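Local coordinates for protein peroxiredoxin (Clostridioides difficile, PDB 6TSB) that hydrolyses chitin through the family 18 glycosyl hydrolase domain in this chain, part of a spore coat protein whose other region is probably a peroxiredoxin, at residues A[94-99]-A[135-140]. Residues are numbered along the deposited sequence; the frame is centred on the assembly and turned at random.
Sequences IVAIGG and DIDWEY
Asp135, Ile97 and Gly99 dominate the junction between two neighbouring parallel strands of the family 18 TIM barrel, 92-98 and 133-137, the second of which carries the last two aspartates of the DxxDxDxE motif of these chitinases, with Glu139 following. Backbone bonds zip the strands together: Asp135 N donates to Val95 O, Asp135 O receives Ile97 N at 2.9 Å, and Asp137 N reaches Ile97 O at 2.8 Å. The last of the series, Gly99 N to Asp137 O, is almost straight (177°) and uses a carbonyl lone pair; together with the bond from Asp137 N to Ile97 O it makes the parallel bridge of Gly98 with Asp137.

On one face of the sheet, inside the barrel, the Asp135 side chain lies with CG anti to the backbone N (chi1 -178°). Its CB packs on Ile94 CG2 at 3.8 Å, the two side chains crossing at about a right angle, while OD2 sits over the Ala96 methyl. Ser176 OG and Tyr41 OH hydrogen-bond OD1 and OD2, so both oxygens of this buried carboxylate are gripped from other barrel strands. OD2 also comes within 2.6 Å of Asp137 OD1. On the opposite face Ile97 and Ile136 run side by side, meeting CD1 to CD1 at 4.0 Å beneath Phe105 of helix 105-109.

Beyond the strands, the extended side chain of Glu139, which in family 18 enzymes occupies the position of the catalytic acid, returns toward Gly99, its OE2 3.7 Å from Gly99 CA. The peptide bond from Glu139 to Tyr140 is cis, and Glu139 CB lies over the centre of the Tyr140 ring. A water closes the junction, accepting from Glu139 N at 3.0 Å and donating to Gly99 O.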
loop_
_atom_site.group_PDB
_atom_site.type_symbol
_atom_site.label_atom_id
_atom_site.label_comp_id
_atom_site.label_asym_id
_atom_site.label_seq_id
_atom_site.Cartn_x
_atom_site.Cartn_y
_atom_site.Cartn_z
ATOM N N ILE A 94 30.254 -0.227 -20.440
ATOM C CA ILE A 94 29.818 0.426 -21.691
ATOM C C ILE A 94 29.938 1.913 -21.436
ATOM O O ILE A 94 29.638 2.316 -20.298
ATOM C CB ILE A 94 28.365 0.032 -22.024
ATOM C CG1 ILE A 94 28.145 -1.480 -21.967
ATOM C CG2 ILE A 94 27.919 0.614 -23.365
ATOM C CD1 ILE A 94 29.075 -2.254 -22.841
ATOM N N VAL A 95 30.287 2.678 -22.472
ATOM C CA VAL A 95 30.180 4.158 -22.464
ATOM C C VAL A 95 29.045 4.567 -23.400
ATOM O O VAL A 95 28.991 4.147 -24.582
ATOM C CB VAL A 95 31.507 4.848 -22.830
ATOM C CG1 VAL A 95 31.326 6.346 -23.019
ATOM C CG2 VAL A 95 32.577 4.582 -21.778
ATOM N N ALA A 96 28.196 5.409 -22.856
ATOM C CA ALA A 96 27.127 6.106 -23.567
ATOM C C ALA A 96 27.678 7.446 -24.042
ATOM O O ALA A 96 28.289 8.182 -23.224
ATOM C CB ALA A 96 25.936 6.280 -22.669
ATOM N N ILE A 97 27.469 7.720 -25.326
ATOM C CA ILE A 97 27.837 8.999 -25.975
ATOM C C ILE A 97 26.534 9.744 -26.171
ATOM O O ILE A 97 25.650 9.185 -26.834
ATOM C CB ILE A 97 28.546 8.722 -27.299
ATOM C CG1 ILE A 97 29.808 7.875 -27.129
ATOM C CG2 ILE A 97 28.843 10.024 -28.024
ATOM C CD1 ILE A 97 30.384 7.374 -28.449
ATOM N N GLY A 98 26.389 10.918 -25.576
ATOM C CA GLY A 98 25.296 11.832 -25.932
ATOM C C GLY A 98 24.438 12.165 -24.735
ATOM O O GLY A 98 25.004 12.627 -23.725
ATOM N N GLY A 99 23.119 11.987 -24.872
ATOM C CA GLY A 99 22.143 12.357 -23.836
ATOM C C GLY A 99 21.371 13.592 -24.209
ATOM O O GLY A 99 21.691 14.243 -25.225
ATOM N N ASP A 135 27.354 2.732 -26.248
ATOM C CA ASP A 135 25.905 2.992 -26.314
ATOM C C ASP A 135 25.754 4.341 -26.998
ATOM O O ASP A 135 26.515 5.253 -26.615
ATOM C CB ASP A 135 25.302 2.967 -24.908
ATOM C CG ASP A 135 23.793 3.174 -24.910
ATOM O OD1 ASP A 135 23.124 2.463 -25.664
ATOM O OD2 ASP A 135 23.301 4.035 -24.151
ATOM N N ILE A 136 24.826 4.489 -27.946
ATOM C CA ILE A 136 24.668 5.787 -28.667
ATOM C C ILE A 136 23.391 6.456 -28.214
ATOM O O ILE A 136 22.357 5.820 -28.302
ATOM C CB ILE A 136 24.718 5.554 -30.176
ATOM C CG1 ILE A 136 26.009 4.825 -30.560
ATOM C CG2 ILE A 136 24.542 6.868 -30.920
ATOM C CD1 ILE A 136 27.256 5.628 -30.309
ATOM N N ASP A 137 23.470 7.666 -27.663
ATOM C CA ASP A 137 22.303 8.379 -27.087
ATOM C C ASP A 137 22.064 9.666 -27.864
ATOM O O ASP A 137 22.099 10.745 -27.277
ATOM C CB ASP A 137 22.413 8.699 -25.600
ATOM C CG ASP A 137 22.428 7.479 -24.697
ATOM O OD1 ASP A 137 22.974 6.451 -25.136
ATOM O OD2 ASP A 137 21.908 7.585 -23.542
ATOM N N TRP A 138 21.659 9.515 -29.116
ATOM C CA TRP A 138 21.205 10.639 -29.965
ATOM C C TRP A 138 19.721 10.897 -29.682
ATOM O O TRP A 138 18.896 9.986 -29.937
ATOM C CB TRP A 138 21.518 10.264 -31.412
ATOM C CG TRP A 138 21.301 11.336 -32.421
ATOM C CD1 TRP A 138 20.769 12.578 -32.245
ATOM C CD2 TRP A 138 21.563 11.189 -33.820
ATOM N NE1 TRP A 138 20.722 13.233 -33.443
ATOM C CE2 TRP A 138 21.214 12.408 -34.426
ATOM C CE3 TRP A 138 22.112 10.164 -34.599
ATOM C CZ2 TRP A 138 21.356 12.607 -35.802
ATOM C CZ3 TRP A 138 22.271 10.367 -35.950
ATOM C CH2 TRP A 138 21.886 11.570 -36.545
ATOM N N GLU A 139 19.398 12.077 -29.143
ATOM C CA GLU A 139 18.066 12.383 -28.579
ATOM C C GLU A 139 17.493 13.648 -29.243
ATOM O O GLU A 139 17.358 14.696 -28.619
ATOM C CB GLU A 139 18.194 12.443 -27.045
ATOM C CG GLU A 139 18.547 11.101 -26.401
ATOM C CD GLU A 139 18.486 11.023 -24.877
ATOM O OE1 GLU A 139 17.730 11.801 -24.294
ATOM O OE2 GLU A 139 19.192 10.167 -24.273
ATOM N N TYR A 140 17.045 13.565 -30.500
ATOM C CA TYR A 140 16.805 12.344 -31.242
ATOM C C TYR A 140 17.126 12.655 -32.698
ATOM O O TYR A 140 17.004 13.787 -33.132
ATOM C CB TYR A 140 15.350 11.876 -31.048
ATOM C CG TYR A 140 14.970 11.511 -29.630
ATOM C CD1 TYR A 140 15.318 10.273 -29.115
ATOM C CD2 TYR A 140 14.292 12.388 -28.787
ATOM C CE1 TYR A 140 15.029 9.919 -27.805
ATOM C CE2 TYR A 140 13.979 12.043 -27.473
ATOM C CZ TYR A 140 14.346 10.795 -26.982
ATOM O OH TYR A 140 14.103 10.391 -25.692
HETATM O O HOH W 1 21.537 13.998 -28.272
#